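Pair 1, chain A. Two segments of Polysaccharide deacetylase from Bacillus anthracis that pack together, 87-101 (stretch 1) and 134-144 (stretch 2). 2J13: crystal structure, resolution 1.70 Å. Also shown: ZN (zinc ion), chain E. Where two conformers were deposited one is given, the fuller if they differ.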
# COMPACT_ATOMS: atom_id res chain seq x y z
N PHE A 87 -2.25 1.97 3.49
CA PHE A 87 -1.97 3.18 2.73
C PHE A 87 -3.10 4.14 2.97
O PHE A 87 -4.20 3.92 2.51
CB PHE A 87 -1.85 2.86 1.22
CG PHE A 87 -0.62 2.11 0.89
CD1 PHE A 87 0.58 2.76 0.66
CD2 PHE A 87 -0.66 0.71 0.74
CE1 PHE A 87 1.75 2.04 0.38
CE2 PHE A 87 0.51 0.01 0.49
CZ PHE A 87 1.72 0.68 0.28
N VAL A 88 -2.83 5.20 3.73
CA VAL A 88 -3.87 6.14 4.21
C VAL A 88 -3.89 7.48 3.46
O VAL A 88 -2.85 7.97 3.03
CB VAL A 88 -3.72 6.42 5.76
CG1 VAL A 88 -3.78 5.08 6.53
CG2 VAL A 88 -2.43 7.18 6.03
N THR A 89 -5.08 8.05 3.32
CA THR A 89 -5.21 9.41 2.80
C THR A 89 -5.31 10.45 3.94
O THR A 89 -5.48 10.10 5.09
CB THR A 89 -6.44 9.55 1.92
OG1 THR A 89 -7.64 9.40 2.71
CG2 THR A 89 -6.43 8.55 0.74
N GLY A 90 -5.27 11.72 3.59
CA GLY A 90 -5.48 12.80 4.58
C GLY A 90 -6.87 12.81 5.20
O GLY A 90 -6.99 13.05 6.42
N HIS A 91 -7.90 12.52 4.42
CA HIS A 91 -9.26 12.43 4.93
C HIS A 91 -9.36 11.33 5.96
O HIS A 91 -9.95 11.49 7.02
CB HIS A 91 -10.25 12.14 3.79
CG HIS A 91 -11.67 11.91 4.24
ND1 HIS A 91 -12.52 12.95 4.58
CD2 HIS A 91 -12.39 10.77 4.38
CE1 HIS A 91 -13.70 12.45 4.92
NE2 HIS A 91 -13.65 11.14 4.81
N TYR A 92 -8.72 10.21 5.67
CA TYR A 92 -8.72 9.11 6.61
C TYR A 92 -7.99 9.50 7.91
O TYR A 92 -8.52 9.30 9.00
CB TYR A 92 -8.07 7.88 5.98
CG TYR A 92 -8.40 6.62 6.73
CD1 TYR A 92 -7.62 6.21 7.78
CD2 TYR A 92 -9.50 5.87 6.40
CE1 TYR A 92 -7.93 5.09 8.50
CE2 TYR A 92 -9.84 4.74 7.13
CZ TYR A 92 -9.02 4.35 8.16
OH TYR A 92 -9.31 3.24 8.92
N ILE A 93 -6.79 10.08 7.80
CA ILE A 93 -6.03 10.50 8.99
C ILE A 93 -6.83 11.46 9.87
O ILE A 93 -6.87 11.29 11.10
CB ILE A 93 -4.68 11.19 8.63
CG1 ILE A 93 -3.70 10.21 7.98
CG2 ILE A 93 -4.01 11.77 9.89
CD1 ILE A 93 -2.51 10.91 7.25
N LYS A 94 -7.46 12.45 9.26
CA LYS A 94 -8.18 13.48 10.02
C LYS A 94 -9.43 12.92 10.71
O LYS A 94 -9.81 13.39 11.81
CB LYS A 94 -8.57 14.63 9.10
CG LYS A 94 -7.38 15.41 8.54
CD LYS A 94 -6.73 16.39 9.52
CE LYS A 94 -7.60 17.60 9.76
NZ LYS A 94 -6.92 18.67 10.54
N THR A 95 -10.08 11.95 10.08
CA THR A 95 -11.37 11.43 10.55
C THR A 95 -11.28 10.13 11.34
O THR A 95 -12.27 9.72 11.96
CB THR A 95 -12.37 11.27 9.39
OG1 THR A 95 -11.91 10.29 8.43
CG2 THR A 95 -12.62 12.63 8.70
N GLN A 96 -10.12 9.48 11.33
CA GLN A 96 -9.97 8.17 11.99
C GLN A 96 -8.67 8.06 12.79
O GLN A 96 -7.95 7.05 12.72
CB GLN A 96 -10.09 7.03 10.96
CG GLN A 96 -11.34 7.06 10.11
CD GLN A 96 -12.64 6.78 10.88
OE1 GLN A 96 -12.62 6.21 11.97
NE2 GLN A 96 -13.79 7.14 10.27
N LYS A 97 -8.38 9.07 13.62
CA LYS A 97 -7.12 9.08 14.35
C LYS A 97 -6.94 7.84 15.23
O LYS A 97 -5.85 7.34 15.36
CB LYS A 97 -6.92 10.36 15.19
CG LYS A 97 -5.47 10.86 15.14
CD LYS A 97 -5.07 11.73 16.33
CE LYS A 97 -5.59 13.14 16.21
NZ LYS A 97 -5.07 13.89 15.03
N ASP A 98 -8.02 7.35 15.83
CA ASP A 98 -7.89 6.21 16.73
C ASP A 98 -7.47 4.92 16.01
O ASP A 98 -6.62 4.20 16.51
CB ASP A 98 -9.19 6.03 17.52
CG ASP A 98 -9.39 7.11 18.55
OD1 ASP A 98 -8.39 7.78 18.95
OD2 ASP A 98 -10.55 7.30 18.96
N LEU A 99 -8.03 4.68 14.83
CA LEU A 99 -7.63 3.53 14.01
C LEU A 99 -6.17 3.68 13.55
O LEU A 99 -5.41 2.72 13.56
CB LEU A 99 -8.58 3.33 12.82
CG LEU A 99 -9.92 2.70 13.20
CD1 LEU A 99 -10.90 2.81 12.03
CD2 LEU A 99 -9.76 1.25 13.66
N LEU A 100 -5.77 4.90 13.18
CA LEU A 100 -4.40 5.16 12.81
C LEU A 100 -3.41 4.79 13.93
O LEU A 100 -2.40 4.16 13.69
CB LEU A 100 -4.30 6.63 12.41
CG LEU A 100 -3.15 7.12 11.57
CD1 LEU A 100 -3.19 6.56 10.15
CD2 LEU A 100 -3.24 8.63 11.56
N LEU A 101 -3.75 5.16 15.17
CA LEU A 101 -2.94 4.82 16.30
C LEU A 101 -2.90 3.31 16.54
O LEU A 101 -1.87 2.81 16.96
CB LEU A 101 -3.44 5.60 17.52
CG LEU A 101 -3.11 7.09 17.37
CD1 LEU A 101 -3.81 7.90 18.45
CD2 LEU A 101 -1.61 7.29 17.46
N SER A 134 2.33 16.33 2.80
CA SER A 134 1.33 16.57 3.84
C SER A 134 0.94 15.29 4.59
O SER A 134 0.83 15.30 5.83
CB SER A 134 0.10 17.28 3.30
OG SER A 134 -0.54 16.56 2.30
N VAL A 135 0.74 14.20 3.88
CA VAL A 135 0.45 12.92 4.51
C VAL A 135 1.63 12.41 5.31
O VAL A 135 1.45 11.91 6.43
CB VAL A 135 -0.02 11.82 3.47
CG1 VAL A 135 -0.14 10.43 4.10
CG2 VAL A 135 -1.34 12.19 2.89
N THR A 136 2.83 12.49 4.76
CA THR A 136 4.02 12.00 5.46
C THR A 136 4.20 12.71 6.79
O THR A 136 4.35 12.08 7.83
CB THR A 136 5.28 12.12 4.60
OG1 THR A 136 5.16 11.19 3.50
CG2 THR A 136 6.53 11.78 5.41
N GLU A 137 4.12 14.02 6.74
CA GLU A 137 4.26 14.82 7.97
C GLU A 137 3.14 14.52 8.96
O GLU A 137 3.38 14.43 10.19
CB GLU A 137 4.30 16.30 7.60
CG GLU A 137 5.52 16.68 6.78
CD GLU A 137 5.62 18.16 6.44
OE1 GLU A 137 4.65 18.92 6.65
OE2 GLU A 137 6.69 18.54 5.92
N GLU A 138 1.91 14.36 8.48
CA GLU A 138 0.78 14.04 9.36
C GLU A 138 0.93 12.65 9.99
O GLU A 138 0.69 12.48 11.21
CB GLU A 138 -0.53 14.16 8.61
CG GLU A 138 -1.75 14.33 9.42
CD GLU A 138 -1.88 15.75 10.06
OE1 GLU A 138 -1.42 16.77 9.46
OE2 GLU A 138 -2.46 15.84 11.15
N ILE A 139 1.33 11.65 9.22
CA ILE A 139 1.59 10.32 9.79
C ILE A 139 2.62 10.39 10.93
O ILE A 139 2.38 9.89 12.05
CB ILE A 139 2.08 9.31 8.71
CG1 ILE A 139 0.95 8.95 7.75
CG2 ILE A 139 2.66 8.05 9.40
CD1 ILE A 139 1.49 8.27 6.44
N LYS A 140 3.74 11.04 10.66
CA LYS A 140 4.83 11.20 11.64
C LYS A 140 4.40 11.96 12.88
O LYS A 140 4.67 11.50 14.02
CB LYS A 140 6.02 11.88 10.99
CG LYS A 140 6.79 10.99 10.03
CD LYS A 140 7.83 11.79 9.28
CE LYS A 140 8.62 10.90 8.37
NZ LYS A 140 9.75 11.63 7.77
N LYS A 141 3.67 13.06 12.69
CA LYS A 141 3.25 13.89 13.87
C LYS A 141 2.16 13.19 14.69
O LYS A 141 2.20 13.21 15.92
CB LYS A 141 2.68 15.22 13.41
CG LYS A 141 3.69 16.16 12.81
CD LYS A 141 4.71 16.66 13.83
CE LYS A 141 5.53 17.85 13.33
NZ LYS A 141 6.73 18.14 14.20
N VAL A 142 1.19 12.56 14.01
CA VAL A 142 0.04 11.94 14.68
C VAL A 142 0.44 10.64 15.36
O VAL A 142 0.03 10.38 16.53
CB VAL A 142 -1.15 11.75 13.74
CG1 VAL A 142 -2.20 10.87 14.37
CG2 VAL A 142 -1.75 13.09 13.32
N THR A 143 1.24 9.81 14.70
CA THR A 143 1.47 8.46 15.23
C THR A 143 2.84 8.20 15.79
O THR A 143 3.03 7.24 16.55
CB THR A 143 1.27 7.39 14.12
OG1 THR A 143 2.36 7.46 13.21
CG2 THR A 143 -0.01 7.58 13.43
N GLY A 144 3.81 9.03 15.43
CA GLY A 144 5.19 8.80 15.74
C GLY A 144 5.95 7.78 14.96
O GLY A 144 7.10 7.53 15.25
ZN ZN E . -12.28 14.77 4.34
O HOH W 1 -11.82 15.97 6.26

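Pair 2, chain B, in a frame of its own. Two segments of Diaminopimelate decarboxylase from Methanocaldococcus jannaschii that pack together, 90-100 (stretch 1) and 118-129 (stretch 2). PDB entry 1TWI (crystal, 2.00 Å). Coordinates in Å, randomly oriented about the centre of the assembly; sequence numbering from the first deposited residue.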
# COMPACT_ATOMS: atom_id res chain seq x y z
N VAL B 90 -17.51 1.75 -4.45
CA VAL B 90 -17.03 3.10 -4.11
C VAL B 90 -16.31 3.79 -5.26
O VAL B 90 -15.72 4.85 -5.11
CB VAL B 90 -16.11 3.07 -2.86
CG1 VAL B 90 -16.88 2.65 -1.65
CG2 VAL B 90 -14.96 2.14 -3.06
N SER B 91 -16.39 3.17 -6.44
CA SER B 91 -15.75 3.73 -7.64
C SER B 91 -16.37 3.16 -8.93
O SER B 91 -17.04 2.10 -8.91
CB SER B 91 -14.27 3.31 -7.63
OG SER B 91 -14.20 1.94 -8.04
N GLY B 92 -16.12 3.84 -10.05
CA GLY B 92 -16.60 3.30 -11.32
C GLY B 92 -16.03 1.88 -11.56
O GLY B 92 -16.71 1.07 -12.16
N GLY B 93 -14.80 1.61 -11.12
CA GLY B 93 -14.20 0.30 -11.31
C GLY B 93 -14.99 -0.78 -10.55
O GLY B 93 -15.25 -1.86 -11.11
N GLU B 94 -15.36 -0.50 -9.30
CA GLU B 94 -16.13 -1.47 -8.55
C GLU B 94 -17.52 -1.60 -9.14
O GLU B 94 -18.04 -2.72 -9.18
CB GLU B 94 -16.22 -1.08 -7.07
CG GLU B 94 -14.85 -1.35 -6.35
CD GLU B 94 -14.86 -1.00 -4.85
OE1 GLU B 94 -15.90 -0.50 -4.40
OE2 GLU B 94 -13.83 -1.20 -4.15
N LEU B 95 -18.10 -0.51 -9.65
CA LEU B 95 -19.46 -0.60 -10.21
C LEU B 95 -19.39 -1.50 -11.49
O LEU B 95 -20.25 -2.38 -11.76
CB LEU B 95 -19.97 0.79 -10.58
CG LEU B 95 -21.29 0.76 -11.40
CD1 LEU B 95 -22.34 -0.01 -10.57
CD2 LEU B 95 -21.80 2.18 -11.71
N TYR B 96 -18.34 -1.28 -12.27
CA TYR B 96 -18.11 -2.07 -13.49
C TYR B 96 -18.02 -3.55 -13.10
O TYR B 96 -18.65 -4.43 -13.70
CB TYR B 96 -16.77 -1.58 -14.10
CG TYR B 96 -16.42 -2.14 -15.44
CD1 TYR B 96 -16.92 -1.53 -16.59
CD2 TYR B 96 -15.55 -3.22 -15.57
CE1 TYR B 96 -16.56 -1.98 -17.85
CE2 TYR B 96 -15.17 -3.69 -16.86
CZ TYR B 96 -15.70 -3.04 -17.98
OH TYR B 96 -15.39 -3.44 -19.27
N ILE B 97 -17.19 -3.86 -12.11
CA ILE B 97 -17.08 -5.26 -11.68
C ILE B 97 -18.44 -5.80 -11.14
O ILE B 97 -18.80 -6.97 -11.43
CB ILE B 97 -15.96 -5.40 -10.58
CG1 ILE B 97 -14.58 -5.19 -11.21
CG2 ILE B 97 -15.99 -6.75 -9.94
CD1 ILE B 97 -13.52 -4.88 -10.11
N ALA B 98 -19.20 -5.01 -10.37
CA ALA B 98 -20.49 -5.51 -9.87
C ALA B 98 -21.43 -5.87 -11.01
O ALA B 98 -22.10 -6.92 -10.96
CB ALA B 98 -21.20 -4.45 -8.93
N LYS B 99 -21.48 -4.99 -12.03
CA LYS B 99 -22.36 -5.26 -13.18
C LYS B 99 -21.83 -6.46 -13.95
O LYS B 99 -22.63 -7.29 -14.35
CB LYS B 99 -22.48 -4.04 -14.10
CG LYS B 99 -23.14 -2.83 -13.49
CD LYS B 99 -24.56 -3.11 -13.12
CE LYS B 99 -25.50 -3.02 -14.36
NZ LYS B 99 -26.94 -3.27 -14.01
N LEU B 100 -20.51 -6.57 -14.17
CA LEU B 100 -20.01 -7.75 -14.87
C LEU B 100 -20.20 -9.01 -13.98
O LEU B 100 -20.13 -10.13 -14.46
CB LEU B 100 -18.52 -7.62 -15.24
CG LEU B 100 -18.31 -6.63 -16.41
CD1 LEU B 100 -16.82 -6.73 -16.89
CD2 LEU B 100 -19.29 -6.95 -17.58
N GLU B 118 -18.16 11.31 -14.63
CA GLU B 118 -18.19 10.05 -15.39
C GLU B 118 -18.77 8.89 -14.56
O GLU B 118 -19.47 8.03 -15.08
CB GLU B 118 -16.78 9.69 -15.83
CG GLU B 118 -16.19 10.70 -16.85
CD GLU B 118 -15.81 12.13 -16.32
OE1 GLU B 118 -15.60 12.46 -15.07
OE2 GLU B 118 -15.70 12.99 -17.27
N GLU B 119 -18.43 8.84 -13.27
CA GLU B 119 -18.94 7.77 -12.40
C GLU B 119 -20.44 7.92 -12.20
O GLU B 119 -21.18 6.94 -12.08
CB GLU B 119 -18.22 7.79 -11.04
CG GLU B 119 -16.79 7.26 -11.13
CD GLU B 119 -16.04 7.39 -9.80
OE1 GLU B 119 -16.13 8.48 -9.17
OE2 GLU B 119 -15.34 6.43 -9.39
N ILE B 120 -20.88 9.16 -12.08
CA ILE B 120 -22.33 9.39 -11.90
C ILE B 120 -23.10 8.95 -13.19
O ILE B 120 -24.16 8.32 -13.10
CB ILE B 120 -22.57 10.88 -11.52
CG1 ILE B 120 -22.06 11.08 -10.07
CG2 ILE B 120 -24.08 11.26 -11.62
CD1 ILE B 120 -21.66 12.49 -9.71
N ILE B 121 -22.53 9.25 -14.37
CA ILE B 121 -23.18 8.86 -15.63
C ILE B 121 -23.31 7.36 -15.60
O ILE B 121 -24.37 6.80 -15.96
CB ILE B 121 -22.32 9.30 -16.90
CG1 ILE B 121 -22.51 10.80 -17.19
CG2 ILE B 121 -22.71 8.51 -18.14
CD1 ILE B 121 -21.33 11.48 -17.99
N MET B 122 -22.25 6.69 -15.17
CA MET B 122 -22.26 5.24 -15.15
C MET B 122 -23.32 4.68 -14.23
O MET B 122 -24.01 3.72 -14.60
CB MET B 122 -20.87 4.70 -14.74
CG MET B 122 -20.75 3.18 -14.76
SD MET B 122 -19.00 2.58 -14.34
CE MET B 122 -18.21 3.92 -14.90
N GLY B 123 -23.43 5.24 -13.01
CA GLY B 123 -24.44 4.74 -12.09
C GLY B 123 -25.86 5.01 -12.60
O GLY B 123 -26.78 4.20 -12.38
N ILE B 124 -26.06 6.15 -13.27
CA ILE B 124 -27.40 6.46 -13.76
C ILE B 124 -27.75 5.51 -14.89
O ILE B 124 -28.85 4.94 -14.91
CB ILE B 124 -27.51 7.93 -14.19
CG1 ILE B 124 -27.37 8.84 -12.94
CG2 ILE B 124 -28.81 8.13 -14.95
CD1 ILE B 124 -27.31 10.38 -13.22
N GLU B 125 -26.81 5.29 -15.80
CA GLU B 125 -27.05 4.36 -16.92
C GLU B 125 -27.30 2.91 -16.41
O GLU B 125 -28.09 2.15 -16.99
CB GLU B 125 -25.83 4.35 -17.85
CG GLU B 125 -25.64 5.60 -18.75
CD GLU B 125 -26.76 5.80 -19.78
OE1 GLU B 125 -27.33 4.81 -20.26
OE2 GLU B 125 -27.06 6.95 -20.12
N ALA B 126 -26.62 2.53 -15.33
CA ALA B 126 -26.81 1.19 -14.77
C ALA B 126 -28.03 1.13 -13.84
O ALA B 126 -28.34 0.06 -13.34
CB ALA B 126 -25.60 0.75 -13.99
N ASN B 127 -28.66 2.27 -13.59
CA ASN B 127 -29.87 2.38 -12.74
C ASN B 127 -29.68 1.71 -11.36
O ASN B 127 -30.51 0.87 -10.91
CB ASN B 127 -31.08 1.78 -13.51
CG ASN B 127 -32.44 2.03 -12.81
OD1 ASN B 127 -32.73 3.11 -12.23
ND2 ASN B 127 -33.29 1.02 -12.89
N ILE B 128 -28.59 2.09 -10.69
CA ILE B 128 -28.28 1.53 -9.39
C ILE B 128 -29.38 1.94 -8.41
O ILE B 128 -30.10 2.95 -8.62
CB ILE B 128 -26.91 2.03 -8.89
CG1 ILE B 128 -26.85 3.57 -8.89
CG2 ILE B 128 -25.79 1.45 -9.77
CD1 ILE B 128 -25.49 4.09 -8.26
N ARG B 129 -29.54 1.16 -7.36
CA ARG B 129 -30.53 1.47 -6.32
C ARG B 129 -30.37 2.91 -5.76
O ARG B 129 -31.35 3.64 -5.53
CB ARG B 129 -30.37 0.47 -5.17
CG ARG B 129 -31.59 0.51 -4.20
CD ARG B 129 -31.30 -0.31 -2.89
NE ARG B 129 -32.51 -0.28 -2.06
CZ ARG B 129 -33.57 -1.07 -2.22
NH1 ARG B 129 -34.63 -0.92 -1.42
NH2 ARG B 129 -33.57 -2.04 -3.14
O HOH W 2 -16.11 7.38 -6.26

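Pair 1 and pair 2 share one backbone arrangement. A short helix starts at a capped turn and runs beside a second helix in roughly the same direction. In pair 1, helix 90-95 and helix 134-143 meet at 24°, with axes 10.5 Å apart at closest approach. In pair 2, helix 92-100 and the helix that includes 118-125 meet at 22°, with axes 10.1 Å apart. Fourteen central residues superpose with an RMSD of 0.5 Å.

The helix start is similar in form. Thr A89 matches Ser B91, and both are N-caps with chi1 in the p well. Thr A89 OG1 accepts from Tyr A92 N at 3.3 Å, and Ser B91 OG accepts from Glu B94 N at 3.0 Å. Each hydroxyl oxygen thus takes up an amide that has no carbonyl partner one turn back. The next residue is glycine in both, Gly A90 and Gly B92, and here the helices come close. Gly A90 CA and Val A135 CA are 5.9 Å apart. Gly B92 CA and Glu B119 CA are 5.2 Å apart. In pair 2 a CB on Gly B92 would lie only 3.2 Å from Met B122 CE and 3.4 Å from Glu B119 CG. Pair 1 is looser here: a CB on Gly A90 would be 4.5 Å from Val A135 CG2.

Val A135 matches Glu B119, and the chemistry differs sharply. Val A135 CG2 simply packs against Gly A90 N at 4.0 Å. Glu B119 OE2 instead accepts a hydrogen bond from Gly B92 N at 2.8 Å, joining the second helix to a free amide at the start of the first. Pair 1 has no hydrogen bond between its stretches.

A central apolar position in stretch 1 is Ile A93, matched by Leu B95. Ile A93 sits as a knob among Val A135, Glu A138, Ile A139 and Val A142. Its CD1 is 4.0 Å from Ile A139 CG1, and its CG2 is 3.4 Å from Glu A138 CG, so the glutamate contributes its aliphatic part. In pair 2, Met B122 takes the place of Glu A138, and Leu B95 CD2 lies 3.4 Å from Met B122 CG. Gly B123 matches Ile A139; Leu B95 CD2 is 3.7 Å from Gly B123 CA. An ideal CB on Gly B123 would be crowded by Ile B128 CD1, at 3.0 Å, rather than by Leu B95. Ile B128 adds a side chain from beyond the matched positions: its CG2 is 3.8 Å from Leu B95 CD1.

One turn on, Lys A97 matches Lys B99, and Val A142 matches Ala B126. Both lysines use their carbon chains. Lys A97 CG is 3.4 Å from Val A142 CG1, and Lys B99 CE is 3.8 Å from Ala B126 CB.

The first stretches then diverge. In pair 1 the first helix ends at Thr A95; Gln A96 leaves helical geometry and a second helix follows at 97-101, which places Leu A100 CD2 3.7 Å from Val A142 CG1. In pair 2, the helix runs unbroken to Leu B100. Pair 1 buries 498 Å² between its stretches and pair 2 buries 368 Å².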